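L-glyceraldehyde 3-phosphate reductase (Clostridium beijerinckii, PDB 6HG6) binds NADPH within an aldo-keto reductase TIM barrel and probably uses it to reduce aldehydes such as furfural. Local coordinates at residues Pro26-Gly31 with Val309-Lys314; Lys46-Thr51 with Ile297-Pro302; Glu148-Leu153 with Ala165-Tyr170. All coordinates share one frame; numbering follows the deposited sequence.

Overall arrangement
From the N terminus the chain enters the first strand of the eight-stranded parallel barrel, in Pro26-Gly31, and then helix 42-54, which carries Lys46-Thr51. Contact 1 ties that first strand to Val309-Lys314, far along the sequence, and so closes the widest loop. Contact 2 falls within it, joining helix 42-54 to Ile297-Pro302 after the last barrel strand; contact 3, Glu148-Leu153 with Ala165-Tyr170, closes a short loop inside both. Contacts 1 and 2 touch where strand 28-31 pairs with strand 294-297, sealing the barrel, whereas contact 3 lies on the opposite side of the chain's centre, its centre about 26 Å from that of contact 1. All three reach NADPH.

Contact 1: residues Pro26-Gly31 with Val309-Lys314; sequences PMISFG and VGIVHK. With NDP (NADPH dihydro-nicotinamide-adenine-dinucleotide phosphate), chain B.
Val312 uses one methyl, CG1, to meet Met27 and Ile28 and lays the other, CG2, on a face of the His313 ring, 3.1 Å above the plane and displaced toward the rim. That division follows from chi1 of Val312 (-49°), which sets CG1 anti to the carbonyl carbon. The ring packing is internal to Val309-Lys314; the side-chain contacts across to Pro26-Gly31 are apolar, aliphatic apart from the Met27 thioether, and 223 Å² is buried. The closest approach is Ile28 CG1 to Val312 CG1, at 3.3 Å, shorter than a usual carbon-carbon contact. Ile28 CD1 goes to a second neighbour, lying 3.4 Å from Ile311 CD1; the two side chains cross obliquely, and this pair too is tighter than usual. Met27 joins through its root, with CB 3.6 Å from Val312 CG1, and its SD lies 4.1 Å from Val312 CB. At the far end of the strand, Gly31 C is 3.0 Å from O3D of NADPH, a ribose hydroxyl oxygen. The contact packs the loop and 3-10 segment that follow helix 302-308 against the start of barrel strand 28-31; Ile28 also packs on Val295 and Ile297 of strand 294-297, while Ile311 leans on Gln280 and Leu283 of helix 278-286.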
loop_
_atom_site.group_PDB
_atom_site.type_symbol
_atom_site.label_atom_id
_atom_site.label_comp_id
_atom_site.label_asym_id
_atom_site.label_seq_id
_atom_site.Cartn_x
_atom_site.Cartn_y
_atom_site.Cartn_z
ATOM N N PRO A 26 -2.731 8.987 4.709
ATOM C CA PRO A 26 -1.910 10.009 4.061
ATOM C C PRO A 26 -1.979 9.693 2.555
ATOM O O PRO A 26 -2.054 8.519 2.190
ATOM C CB PRO A 26 -0.485 9.704 4.546
ATOM C CG PRO A 26 -0.521 8.188 4.815
ATOM C CD PRO A 26 -1.908 7.976 5.392
ATOM N N MET A 27 -1.881 10.697 1.702
ATOM C CA MET A 27 -1.945 10.455 0.245
ATOM C C MET A 27 -0.732 9.640 -0.193
ATOM O O MET A 27 -0.861 8.938 -1.189
ATOM C CB MET A 27 -2.045 11.757 -0.536
ATOM C CG MET A 27 -3.408 12.353 -0.407
ATOM S SD MET A 27 -3.555 13.821 -1.487
ATOM C CE MET A 27 -3.582 13.084 -3.110
ATOM N N ILE A 28 0.355 9.699 0.564
ATOM C CA ILE A 28 1.539 8.804 0.415
ATOM C C ILE A 28 1.614 7.921 1.660
ATOM O O ILE A 28 1.725 8.468 2.733
ATOM C CB ILE A 28 2.881 9.565 0.229
ATOM C CG1 ILE A 28 2.851 10.575 -0.914
ATOM C CG2 ILE A 28 3.998 8.565 0.025
ATOM C CD1 ILE A 28 2.446 9.945 -2.201
ATOM N N SER A 29 1.570 6.604 1.467
ATOM C CA SER A 29 1.766 5.572 2.502
ATOM C C SER A 29 3.118 4.915 2.261
ATOM O O SER A 29 3.572 4.881 1.067
ATOM C CB SER A 29 0.655 4.559 2.508
ATOM O OG SER A 29 -0.600 5.164 2.819
ATOM N N PHE A 30 3.682 4.326 3.318
ATOM C CA PHE A 30 5.022 3.732 3.253
ATOM C C PHE A 30 4.906 2.222 3.436
ATOM O O PHE A 30 4.340 1.765 4.433
ATOM C CB PHE A 30 5.932 4.399 4.275
ATOM C CG PHE A 30 7.347 3.974 4.075
ATOM C CD1 PHE A 30 8.053 4.440 2.969
ATOM C CD2 PHE A 30 7.920 3.041 4.906
ATOM C CE1 PHE A 30 9.333 3.973 2.708
ATOM C CE2 PHE A 30 9.215 2.596 4.653
ATOM C CZ PHE A 30 9.915 3.087 3.585
ATOM N N GLY A 31 5.470 1.475 2.499
ATOM C CA GLY A 31 5.415 0.006 2.533
ATOM C C GLY A 31 6.747 -0.608 2.879
ATOM O O GLY A 31 7.794 -0.051 2.468
ATOM N N VAL A 309 7.235 12.988 -1.421
ATOM C CA VAL A 309 6.074 13.554 -0.664
ATOM C C VAL A 309 5.608 14.867 -1.309
ATOM O O VAL A 309 4.480 15.247 -1.020
ATOM C CB VAL A 309 6.296 13.682 0.853
ATOM C CG1 VAL A 309 6.310 12.298 1.502
ATOM C CG2 VAL A 309 7.502 14.517 1.238
ATOM N N GLY A 310 6.395 15.514 -2.169
ATOM C CA GLY A 310 5.924 16.722 -2.884
ATOM C C GLY A 310 4.790 16.400 -3.863
ATOM O O GLY A 310 4.008 17.270 -4.173
ATOM N N ILE A 311 4.694 15.170 -4.335
ATOM C CA ILE A 311 3.801 14.762 -5.464
ATOM C C ILE A 311 2.335 14.955 -5.094
ATOM O O ILE A 311 1.546 15.281 -6.014
ATOM C CB ILE A 311 4.096 13.322 -5.890
ATOM C CG1 ILE A 311 3.624 12.307 -4.843
ATOM C CG2 ILE A 311 5.569 13.154 -6.202
ATOM C CD1 ILE A 311 2.164 11.916 -4.985
ATOM N N VAL A 312 1.986 14.778 -3.808
ATOM C CA VAL A 312 0.590 14.954 -3.286
ATOM C C VAL A 312 0.092 16.374 -3.617
ATOM O O VAL A 312 -1.126 16.593 -3.485
ATOM C CB VAL A 312 0.446 14.664 -1.769
ATOM C CG1 VAL A 312 1.096 13.346 -1.402
ATOM C CG2 VAL A 312 1.001 15.776 -0.884
ATOM N N HIS A 313 0.975 17.293 -4.023
ATOM C CA HIS A 313 0.593 18.703 -4.344
ATOM C C HIS A 313 0.505 18.966 -5.856
ATOM O O HIS A 313 0.277 20.114 -6.215
ATOM C CB HIS A 313 1.549 19.672 -3.647
ATOM C CG HIS A 313 1.406 19.566 -2.175
ATOM N ND1 HIS A 313 2.275 18.822 -1.405
ATOM C CD2 HIS A 313 0.425 19.999 -1.354
ATOM C CE1 HIS A 313 1.865 18.850 -0.149
ATOM N NE2 HIS A 313 0.731 19.575 -0.092
ATOM N N LYS A 314 0.626 17.934 -6.698
ATOM C CA LYS A 314 0.539 18.048 -8.177
ATOM C C LYS A 314 -0.221 16.840 -8.740
ATOM O O LYS A 314 0.283 16.193 -9.694
ATOM C CB LYS A 314 1.937 18.131 -8.806
ATOM C CG LYS A 314 2.765 19.348 -8.436
ATOM C CD LYS A 314 3.959 19.510 -9.327
ATOM C CE LYS A 314 4.964 20.504 -8.791
ATOM N NZ LYS A 314 6.054 20.704 -9.774
HETATM P PA NDP B . 7.210 1.569 -5.749
HETATM O O1A NDP B . 6.592 1.200 -7.056
HETATM O O2A NDP B . 7.005 2.880 -5.059
HETATM O O5B NDP B . 8.784 1.235 -5.782
HETATM C C5B NDP B . 9.600 1.532 -4.618
HETATM C C4B NDP B . 11.054 1.519 -5.010
HETATM O O4B NDP B . 11.235 2.463 -6.098
HETATM C C3B NDP B . 12.064 1.946 -3.936
HETATM O O3B NDP B . 12.508 0.871 -3.112
HETATM C C2B NDP B . 13.195 2.492 -4.798
HETATM O O2B NDP B . 13.921 1.371 -5.296
HETATM C C1B NDP B . 12.438 3.172 -5.932
HETATM N N9A NDP B . 12.082 4.568 -5.708
HETATM C C8A NDP B . 11.199 5.068 -4.783
HETATM N N7A NDP B . 11.041 6.366 -4.859
HETATM C C5A NDP B . 11.870 6.751 -5.903
HETATM C C6A NDP B . 12.148 8.005 -6.482
HETATM N N6A NDP B . 11.595 9.144 -6.071
HETATM N N1A NDP B . 13.021 8.039 -7.522
HETATM C C2A NDP B . 13.571 6.887 -7.930
HETATM N N3A NDP B . 13.380 5.653 -7.468
HETATM C C4A NDP B . 12.508 5.649 -6.444
HETATM O O3 NDP B . 6.674 0.510 -4.650
HETATM P PN NDP B . 6.934 -1.039 -4.339
HETATM O O1N NDP B . 8.169 -1.118 -3.504
HETATM O O2N NDP B . 6.812 -1.875 -5.571
HETATM O O5D NDP B . 5.655 -1.348 -3.406
HETATM C C5D NDP B . 5.336 -0.393 -2.361
HETATM C C4D NDP B . 4.576 -1.097 -1.262
HETATM O O4D NDP B . 3.351 -1.629 -1.798
HETATM C C3D NDP B . 5.244 -2.324 -0.647
HETATM O O3D NDP B . 6.251 -1.935 0.277
HETATM C C2D NDP B . 4.024 -2.996 -0.004
HETATM O O2D NDP B . 3.705 -2.365 1.209
HETATM C C1D NDP B . 2.933 -2.756 -1.043
HETATM N N1N NDP B . 2.757 -3.915 -1.955
HETATM C C2N NDP B . 1.614 -4.674 -1.877
HETATM C C3N NDP B . 1.501 -5.896 -2.480
HETATM C C7N NDP B . 0.215 -6.667 -2.338
HETATM O O7N NDP B . -0.694 -6.259 -1.590
HETATM N N7N NDP B . 0.117 -7.805 -3.024
HETATM C C4N NDP B . 2.686 -6.395 -3.261
HETATM C C5N NDP B . 3.776 -5.414 -3.447
HETATM C C6N NDP B . 3.737 -4.230 -2.877
HETATM P P2B NDP B . 15.504 1.572 -5.557
HETATM O O1X NDP B . 16.127 2.624 -4.661
HETATM O O2X NDP B . 16.094 0.193 -5.304
HETATM O O3X NDP B . 15.535 1.965 -7.026
#

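Contact 2: residues Lys46-Thr51 with Ile297-Pro302; sequences KELCFT and IGASKP. With NDP (NADPH dihydro-nicotinamide-adenine-dinucleotide phosphate), chain B.
Leu48 and Thr51 of helix 42-54 pack on Ala299-Pro302 in a helix-against-loop contact, at the place where the chain leaves the last barrel strand, 294-297, and heads for helix 302-308. The evidence is in the two methyls of Leu48, which lie side by side against one side of the loop backbone: CD1 lies 3.4 Å from Ala299 O, and CD2 lies 3.4 Å from Lys301 C. CD2 also reaches the proline, 3.5 Å from Pro302 N. One turn on, Thr51 crosses the Pro302 ring at about a right angle, with Thr51 OG1 3.7 Å from Pro302 CB. That hydroxyl is turned back along its own helix to Glu47 O: chi1 of -58° places OG1 beside the backbone N, and it donates to that oxygen at 2.6 Å, tilted 31° from the carbonyl plane. Thr51 N reaches the same oxygen from the opposite face, so Glu47 O is gripped twice. The other side of the loop serves the cofactor. Ser300 OG donates to O1X of the NADPH 2'-phosphate at 2.9 Å, and Gly298 N makes a weak bond to O2A, 3.5 Å long. Asn44 holds Ser300 O and Gln304 holds Ser300 N, placing the loop from both ends of that residue. Such a phosphate-binding loop after the eighth strand is characteristic of the aldo-keto reductase TIM barrel and its NADPH site.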
loop_
_atom_site.group_PDB
_atom_site.type_symbol
_atom_site.label_atom_id
_atom_site.label_comp_id
_atom_site.label_asym_id
_atom_site.label_seq_id
_atom_site.Cartn_x
_atom_site.Cartn_y
_atom_site.Cartn_z
ATOM N N LYS A 46 15.328 2.291 10.538
ATOM C CA LYS A 46 14.840 3.317 11.499
ATOM C C LYS A 46 14.753 4.658 10.807
ATOM O O LYS A 46 13.708 5.295 10.926
ATOM C CB LYS A 46 15.743 3.482 12.719
ATOM C CG LYS A 46 15.502 2.486 13.834
ATOM C CD LYS A 46 16.617 2.442 14.836
ATOM C CE LYS A 46 17.051 3.783 15.358
ATOM N NZ LYS A 46 18.351 3.699 16.070
ATOM N N GLU A 47 15.816 5.071 10.117
ATOM C CA GLU A 47 15.860 6.396 9.459
ATOM C C GLU A 47 14.771 6.476 8.409
ATOM O O GLU A 47 14.184 7.567 8.248
ATOM C CB GLU A 47 17.248 6.701 8.888
ATOM C CG GLU A 47 18.227 6.970 9.987
ATOM C CD GLU A 47 17.840 8.121 10.914
ATOM O OE1 GLU A 47 17.401 9.171 10.387
ATOM O OE2 GLU A 47 17.962 7.957 12.171
ATOM N N LEU A 48 14.468 5.383 7.720
ATOM C CA LEU A 48 13.411 5.428 6.682
ATOM C C LEU A 48 12.059 5.675 7.367
ATOM O O LEU A 48 11.294 6.534 6.891
ATOM C CB LEU A 48 13.360 4.130 5.869
ATOM C CG LEU A 48 14.481 3.932 4.866
ATOM C CD1 LEU A 48 14.367 2.550 4.215
ATOM C CD2 LEU A 48 14.431 5.014 3.823
ATOM N N CYS A 49 11.794 4.978 8.455
ATOM C CA CYS A 49 10.518 5.124 9.201
ATOM C C CYS A 49 10.408 6.533 9.780
ATOM O O CYS A 49 9.351 7.118 9.648
ATOM C CB CYS A 49 10.395 4.079 10.290
ATOM S SG CYS A 49 10.122 2.432 9.587
ATOM N N PHE A 50 11.457 7.014 10.423
ATOM C CA PHE A 50 11.507 8.343 11.040
ATOM C C PHE A 50 11.286 9.386 9.945
ATOM O O PHE A 50 10.529 10.353 10.168
ATOM C CB PHE A 50 12.841 8.580 11.743
ATOM C CG PHE A 50 13.134 7.633 12.883
ATOM C CD1 PHE A 50 12.124 6.962 13.553
ATOM C CD2 PHE A 50 14.427 7.569 13.387
ATOM C CE1 PHE A 50 12.414 6.098 14.604
ATOM C CE2 PHE A 50 14.712 6.746 14.464
ATOM C CZ PHE A 50 13.705 6.040 15.082
ATOM N N THR A 51 11.963 9.246 8.801
ATOM C CA THR A 51 11.798 10.202 7.682
ATOM C C THR A 51 10.338 10.189 7.226
ATOM O O THR A 51 9.770 11.263 7.068
ATOM C CB THR A 51 12.748 9.892 6.522
ATOM O OG1 THR A 51 14.064 9.933 7.070
ATOM C CG2 THR A 51 12.589 10.886 5.403
ATOM N N ILE A 297 4.326 3.695 -1.457
ATOM C CA ILE A 297 5.729 3.754 -1.949
ATOM C C ILE A 297 6.647 2.866 -1.103
ATOM O O ILE A 297 6.328 2.550 0.045
ATOM C CB ILE A 297 6.317 5.182 -1.945
ATOM C CG1 ILE A 297 6.538 5.709 -0.516
ATOM C CG2 ILE A 297 5.435 6.094 -2.770
ATOM C CD1 ILE A 297 7.372 6.965 -0.385
ATOM N N GLY A 298 7.807 2.577 -1.668
ATOM C CA GLY A 298 8.933 1.944 -0.972
ATOM C C GLY A 298 10.098 2.885 -1.059
ATOM O O GLY A 298 10.040 3.820 -1.861
ATOM N N ALA A 299 11.148 2.644 -0.303
ATOM C CA ALA A 299 12.394 3.418 -0.375
ATOM C C ALA A 299 13.548 2.603 0.190
ATOM O O ALA A 299 13.300 1.789 1.070
ATOM C CB ALA A 299 12.240 4.693 0.390
ATOM N N SER A 300 14.752 2.810 -0.344
ATOM C CA SER A 300 16.021 2.263 0.201
ATOM C C SER A 300 16.746 3.380 0.953
ATOM O O SER A 300 17.628 3.089 1.773
ATOM C CB SER A 300 16.905 1.653 -0.885
ATOM O OG SER A 300 17.122 2.565 -1.942
ATOM N N LYS A 301 16.415 4.641 0.668
ATOM C CA LYS A 301 17.135 5.772 1.291
ATOM C C LYS A 301 16.143 6.909 1.545
ATOM O O LYS A 301 15.155 7.056 0.828
ATOM C CB LYS A 301 18.369 6.126 0.460
ATOM C CG LYS A 301 18.101 6.631 -0.944
ATOM C CD LYS A 301 19.386 6.757 -1.765
ATOM C CE LYS A 301 19.177 7.424 -3.108
ATOM N NZ LYS A 301 20.352 7.237 -3.992
ATOM N N PRO A 302 16.369 7.681 2.631
ATOM C CA PRO A 302 15.475 8.777 3.039
ATOM C C PRO A 302 15.196 9.815 1.941
ATOM O O PRO A 302 14.063 10.253 1.825
ATOM C CB PRO A 302 16.244 9.466 4.176
ATOM C CG PRO A 302 17.075 8.320 4.762
ATOM C CD PRO A 302 17.530 7.560 3.530
HETATM P PA NDP B . 7.210 1.569 -5.749
HETATM O O1A NDP B . 6.592 1.200 -7.056
HETATM O O2A NDP B . 7.005 2.880 -5.059
HETATM O O5B NDP B . 8.784 1.235 -5.782
HETATM C C5B NDP B . 9.600 1.532 -4.618
HETATM C C4B NDP B . 11.054 1.519 -5.010
HETATM O O4B NDP B . 11.235 2.463 -6.098
HETATM C C3B NDP B . 12.064 1.946 -3.936
HETATM O O3B NDP B . 12.508 0.871 -3.112
HETATM C C2B NDP B . 13.195 2.492 -4.798
HETATM O O2B NDP B . 13.921 1.371 -5.296
HETATM C C1B NDP B . 12.438 3.172 -5.932
HETATM N N9A NDP B . 12.082 4.568 -5.708
HETATM C C8A NDP B . 11.199 5.068 -4.783
HETATM N N7A NDP B . 11.041 6.366 -4.859
HETATM C C5A NDP B . 11.870 6.751 -5.903
HETATM C C6A NDP B . 12.148 8.005 -6.482
HETATM N N6A NDP B . 11.595 9.144 -6.071
HETATM N N1A NDP B . 13.021 8.039 -7.522
HETATM C C2A NDP B . 13.571 6.887 -7.930
HETATM N N3A NDP B . 13.380 5.653 -7.468
HETATM C C4A NDP B . 12.508 5.649 -6.444
HETATM O O3 NDP B . 6.674 0.510 -4.650
HETATM P PN NDP B . 6.934 -1.039 -4.339
HETATM O O1N NDP B . 8.169 -1.118 -3.504
HETATM O O2N NDP B . 6.812 -1.875 -5.571
HETATM O O5D NDP B . 5.655 -1.348 -3.406
HETATM C C5D NDP B . 5.336 -0.393 -2.361
HETATM C C4D NDP B . 4.576 -1.097 -1.262
HETATM O O4D NDP B . 3.351 -1.629 -1.798
HETATM C C3D NDP B . 5.244 -2.324 -0.647
HETATM O O3D NDP B . 6.251 -1.935 0.277
HETATM C C2D NDP B . 4.024 -2.996 -0.004
HETATM O O2D NDP B . 3.705 -2.365 1.209
HETATM C C1D NDP B . 2.933 -2.756 -1.043
HETATM N N1N NDP B . 2.757 -3.915 -1.955
HETATM C C2N NDP B . 1.614 -4.674 -1.877
HETATM C C3N NDP B . 1.501 -5.896 -2.480
HETATM C C7N NDP B . 0.215 -6.667 -2.338
HETATM O O7N NDP B . -0.694 -6.259 -1.590
HETATM N N7N NDP B . 0.117 -7.805 -3.024
HETATM C C4N NDP B . 2.686 -6.395 -3.261
HETATM C C5N NDP B . 3.776 -5.414 -3.447
HETATM C C6N NDP B . 3.737 -4.230 -2.877
HETATM P P2B NDP B . 15.504 1.572 -5.557
HETATM O O1X NDP B . 16.127 2.624 -4.661
HETATM O O2X NDP B . 16.094 0.193 -5.304
HETATM O O3X NDP B . 15.535 1.965 -7.026
#

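Contact 3: residues Glu148-Leu153 with Ala165-Tyr170; sequences ESMMAL and AGISNY. With NDP (NADPH dihydro-nicotinamide-adenine-dinucleotide phosphate), chain B.
Met150 and Leu153 pack on Ala165-Tyr170 inside the beta-alpha-beta unit formed by strand 132-137, helix 146-158 and strand 162-168, a repeating element of the TIM barrel. The helix segment runs at 141° to the strand segment, with their axes 9.5 Å apart at closest. The apolar pairs come first. Leu153 CB meets Ala165 CB at 4.1 Å. Met150 crosses Ile167 at about a right angle, SD 4.1 Å from Ile167 CG2; its chain bends at chi2 and again at chi3 (94°), the last placing CE at Tyr170. One ring face of Tyr170 is packed by Ile167 CD1, 3.4 Å above the plane and displaced toward the rim. Two carbon-to-oxygen approaches are van der Waals contacts: Leu153 CD1 lies 3.5 Å from Gly166 O, and Met150 meets Tyr170 tip to tip, with CE 3.5 Å from Tyr170 OH and oblique to the ring. The polar contacts point elsewhere: Tyr170 OH is hydrogen-bonded to His137 ND1 of strand 132-137, and Ser168, at the strand's end, faces the nicotinamide. There, with chi1 of -176° holding OG anti to the backbone N, Ser168 OG lies 2.9 Å from the carboxamide oxygen O7N of NADPH and is also hydrogen-bonded to Gln193 O.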
loop_
_atom_site.group_PDB
_atom_site.type_symbol
_atom_site.label_atom_id
_atom_site.label_comp_id
_atom_site.label_asym_id
_atom_site.label_seq_id
_atom_site.Cartn_x
_atom_site.Cartn_y
_atom_site.Cartn_z
ATOM N N GLU A 148 -15.743 -18.021 4.263
ATOM C CA GLU A 148 -14.753 -18.500 5.259
ATOM C C GLU A 148 -13.663 -17.462 5.439
ATOM O O GLU A 148 -13.321 -17.168 6.593
ATOM C CB GLU A 148 -14.192 -19.878 4.920
ATOM C CG GLU A 148 -13.133 -20.314 5.915
ATOM C CD GLU A 148 -12.632 -21.752 5.739
ATOM O OE1 GLU A 148 -13.322 -22.577 5.075
ATOM O OE2 GLU A 148 -11.554 -22.043 6.274
ATOM N N SER A 149 -13.078 -16.944 4.357
ATOM C CA SER A 149 -11.988 -15.952 4.435
ATOM C C SER A 149 -12.504 -14.652 5.070
ATOM O O SER A 149 -11.836 -14.077 5.937
ATOM C CB SER A 149 -11.370 -15.707 3.070
ATOM O OG SER A 149 -11.009 -16.925 2.448
ATOM N N MET A 150 -13.696 -14.233 4.693
ATOM C CA MET A 150 -14.263 -12.966 5.209
ATOM C C MET A 150 -14.661 -13.145 6.686
ATOM O O MET A 150 -14.408 -12.225 7.481
ATOM C CB MET A 150 -15.452 -12.506 4.356
ATOM C CG MET A 150 -15.058 -12.105 2.914
ATOM S SD MET A 150 -13.712 -10.890 2.784
ATOM C CE MET A 150 -12.263 -11.932 2.578
ATOM N N MET A 151 -15.186 -14.292 7.064
ATOM C CA MET A 151 -15.524 -14.546 8.496
ATOM C C MET A 151 -14.242 -14.552 9.331
ATOM O O MET A 151 -14.299 -14.172 10.507
ATOM C CB MET A 151 -16.320 -15.843 8.660
ATOM C CG MET A 151 -17.747 -15.679 8.227
ATOM S SD MET A 151 -18.748 -17.184 8.462
ATOM C CE MET A 151 -18.597 -17.234 10.248
ATOM N N ALA A 152 -13.107 -14.959 8.760
ATOM C CA ALA A 152 -11.807 -14.914 9.451
ATOM C C ALA A 152 -11.430 -13.453 9.704
ATOM O O ALA A 152 -10.999 -13.138 10.822
ATOM C CB ALA A 152 -10.746 -15.667 8.651
ATOM N N LEU A 153 -11.587 -12.556 8.716
ATOM C CA LEU A 153 -11.298 -11.118 8.942
ATOM C C LEU A 153 -12.243 -10.606 10.037
ATOM O O LEU A 153 -11.832 -9.824 10.926
ATOM C CB LEU A 153 -11.487 -10.334 7.651
ATOM C CG LEU A 153 -10.571 -10.689 6.488
ATOM C CD1 LEU A 153 -10.746 -9.707 5.352
ATOM C CD2 LEU A 153 -9.139 -10.685 6.932
ATOM N N ALA A 165 -11.102 -4.280 8.549
ATOM C CA ALA A 165 -10.737 -5.279 7.521
ATOM C C ALA A 165 -10.419 -4.568 6.202
ATOM O O ALA A 165 -10.980 -3.502 5.872
ATOM C CB ALA A 165 -11.863 -6.270 7.317
ATOM N N GLY A 166 -9.518 -5.168 5.458
ATOM C CA GLY A 166 -9.214 -4.783 4.079
ATOM C C GLY A 166 -9.088 -6.033 3.235
ATOM O O GLY A 166 -8.911 -7.148 3.807
ATOM N N ILE A 167 -9.094 -5.871 1.910
ATOM C CA ILE A 167 -8.802 -6.984 0.979
ATOM C C ILE A 167 -7.809 -6.461 -0.047
ATOM O O ILE A 167 -7.729 -5.222 -0.252
ATOM C CB ILE A 167 -10.055 -7.615 0.353
ATOM C CG1 ILE A 167 -10.784 -6.648 -0.577
ATOM C CG2 ILE A 167 -10.960 -8.195 1.448
ATOM C CD1 ILE A 167 -12.051 -7.205 -1.163
ATOM N N SER A 168 -7.025 -7.369 -0.607
ATOM C CA SER A 168 -5.954 -6.986 -1.548
ATOM C C SER A 168 -6.000 -7.863 -2.780
ATOM O O SER A 168 -6.259 -9.060 -2.673
ATOM C CB SER A 168 -4.601 -7.013 -0.851
ATOM O OG SER A 168 -3.580 -6.558 -1.704
ATOM N N ASN A 169 -5.735 -7.259 -3.944
ATOM C CA ASN A 169 -5.648 -8.005 -5.205
ATOM C C ASN A 169 -7.017 -8.569 -5.617
ATOM O O ASN A 169 -7.041 -9.487 -6.490
ATOM C CB ASN A 169 -4.567 -9.082 -5.111
ATOM C CG ASN A 169 -3.202 -8.470 -4.875
ATOM O OD1 ASN A 169 -2.741 -7.664 -5.695
ATOM N ND2 ASN A 169 -2.535 -8.867 -3.803
ATOM N N TYR A 170 -8.126 -8.053 -5.085
ATOM C CA TYR A 170 -9.461 -8.515 -5.516
ATOM C C TYR A 170 -9.853 -7.818 -6.814
ATOM O O TYR A 170 -9.394 -6.694 -7.075
ATOM C CB TYR A 170 -10.499 -8.280 -4.422
ATOM C CG TYR A 170 -10.559 -9.400 -3.424
ATOM C CD1 TYR A 170 -9.445 -9.800 -2.724
ATOM C CD2 TYR A 170 -11.750 -10.054 -3.185
ATOM C CE1 TYR A 170 -9.533 -10.765 -1.728
ATOM C CE2 TYR A 170 -11.832 -11.094 -2.280
ATOM C CZ TYR A 170 -10.724 -11.461 -1.543
ATOM O OH TYR A 170 -10.870 -12.468 -0.611
HETATM P PA NDP B . 7.210 1.569 -5.749
HETATM O O1A NDP B . 6.592 1.200 -7.056
HETATM O O2A NDP B . 7.005 2.880 -5.059
HETATM O O5B NDP B . 8.784 1.235 -5.782
HETATM C C5B NDP B . 9.600 1.532 -4.618
HETATM C C4B NDP B . 11.054 1.519 -5.010
HETATM O O4B NDP B . 11.235 2.463 -6.098
HETATM C C3B NDP B . 12.064 1.946 -3.936
HETATM O O3B NDP B . 12.508 0.871 -3.112
HETATM C C2B NDP B . 13.195 2.492 -4.798
HETATM O O2B NDP B . 13.921 1.371 -5.296
HETATM C C1B NDP B . 12.438 3.172 -5.932
HETATM N N9A NDP B . 12.082 4.568 -5.708
HETATM C C8A NDP B . 11.199 5.068 -4.783
HETATM N N7A NDP B . 11.041 6.366 -4.859
HETATM C C5A NDP B . 11.870 6.751 -5.903
HETATM C C6A NDP B . 12.148 8.005 -6.482
HETATM N N6A NDP B . 11.595 9.144 -6.071
HETATM N N1A NDP B . 13.021 8.039 -7.522
HETATM C C2A NDP B . 13.571 6.887 -7.930
HETATM N N3A NDP B . 13.380 5.653 -7.468
HETATM C C4A NDP B . 12.508 5.649 -6.444
HETATM O O3 NDP B . 6.674 0.510 -4.650
HETATM P PN NDP B . 6.934 -1.039 -4.339
HETATM O O1N NDP B . 8.169 -1.118 -3.504
HETATM O O2N NDP B . 6.812 -1.875 -5.571
HETATM O O5D NDP B . 5.655 -1.348 -3.406
HETATM C C5D NDP B . 5.336 -0.393 -2.361
HETATM C C4D NDP B . 4.576 -1.097 -1.262
HETATM O O4D NDP B . 3.351 -1.629 -1.798
HETATM C C3D NDP B . 5.244 -2.324 -0.647
HETATM O O3D NDP B . 6.251 -1.935 0.277
HETATM C C2D NDP B . 4.024 -2.996 -0.004
HETATM O O2D NDP B . 3.705 -2.365 1.209
HETATM C C1D NDP B . 2.933 -2.756 -1.043
HETATM N N1N NDP B . 2.757 -3.915 -1.955
HETATM C C2N NDP B . 1.614 -4.674 -1.877
HETATM C C3N NDP B . 1.501 -5.896 -2.480
HETATM C C7N NDP B . 0.215 -6.667 -2.338
HETATM O O7N NDP B . -0.694 -6.259 -1.590
HETATM N N7N NDP B . 0.117 -7.805 -3.024
HETATM C C4N NDP B . 2.686 -6.395 -3.261
HETATM C C5N NDP B . 3.776 -5.414 -3.447
HETATM C C6N NDP B . 3.737 -4.230 -2.877
HETATM P P2B NDP B . 15.504 1.572 -5.557
HETATM O O1X NDP B . 16.127 2.624 -4.661
HETATM O O2X NDP B . 16.094 0.193 -5.304
HETATM O O3X NDP B . 15.535 1.965 -7.026
#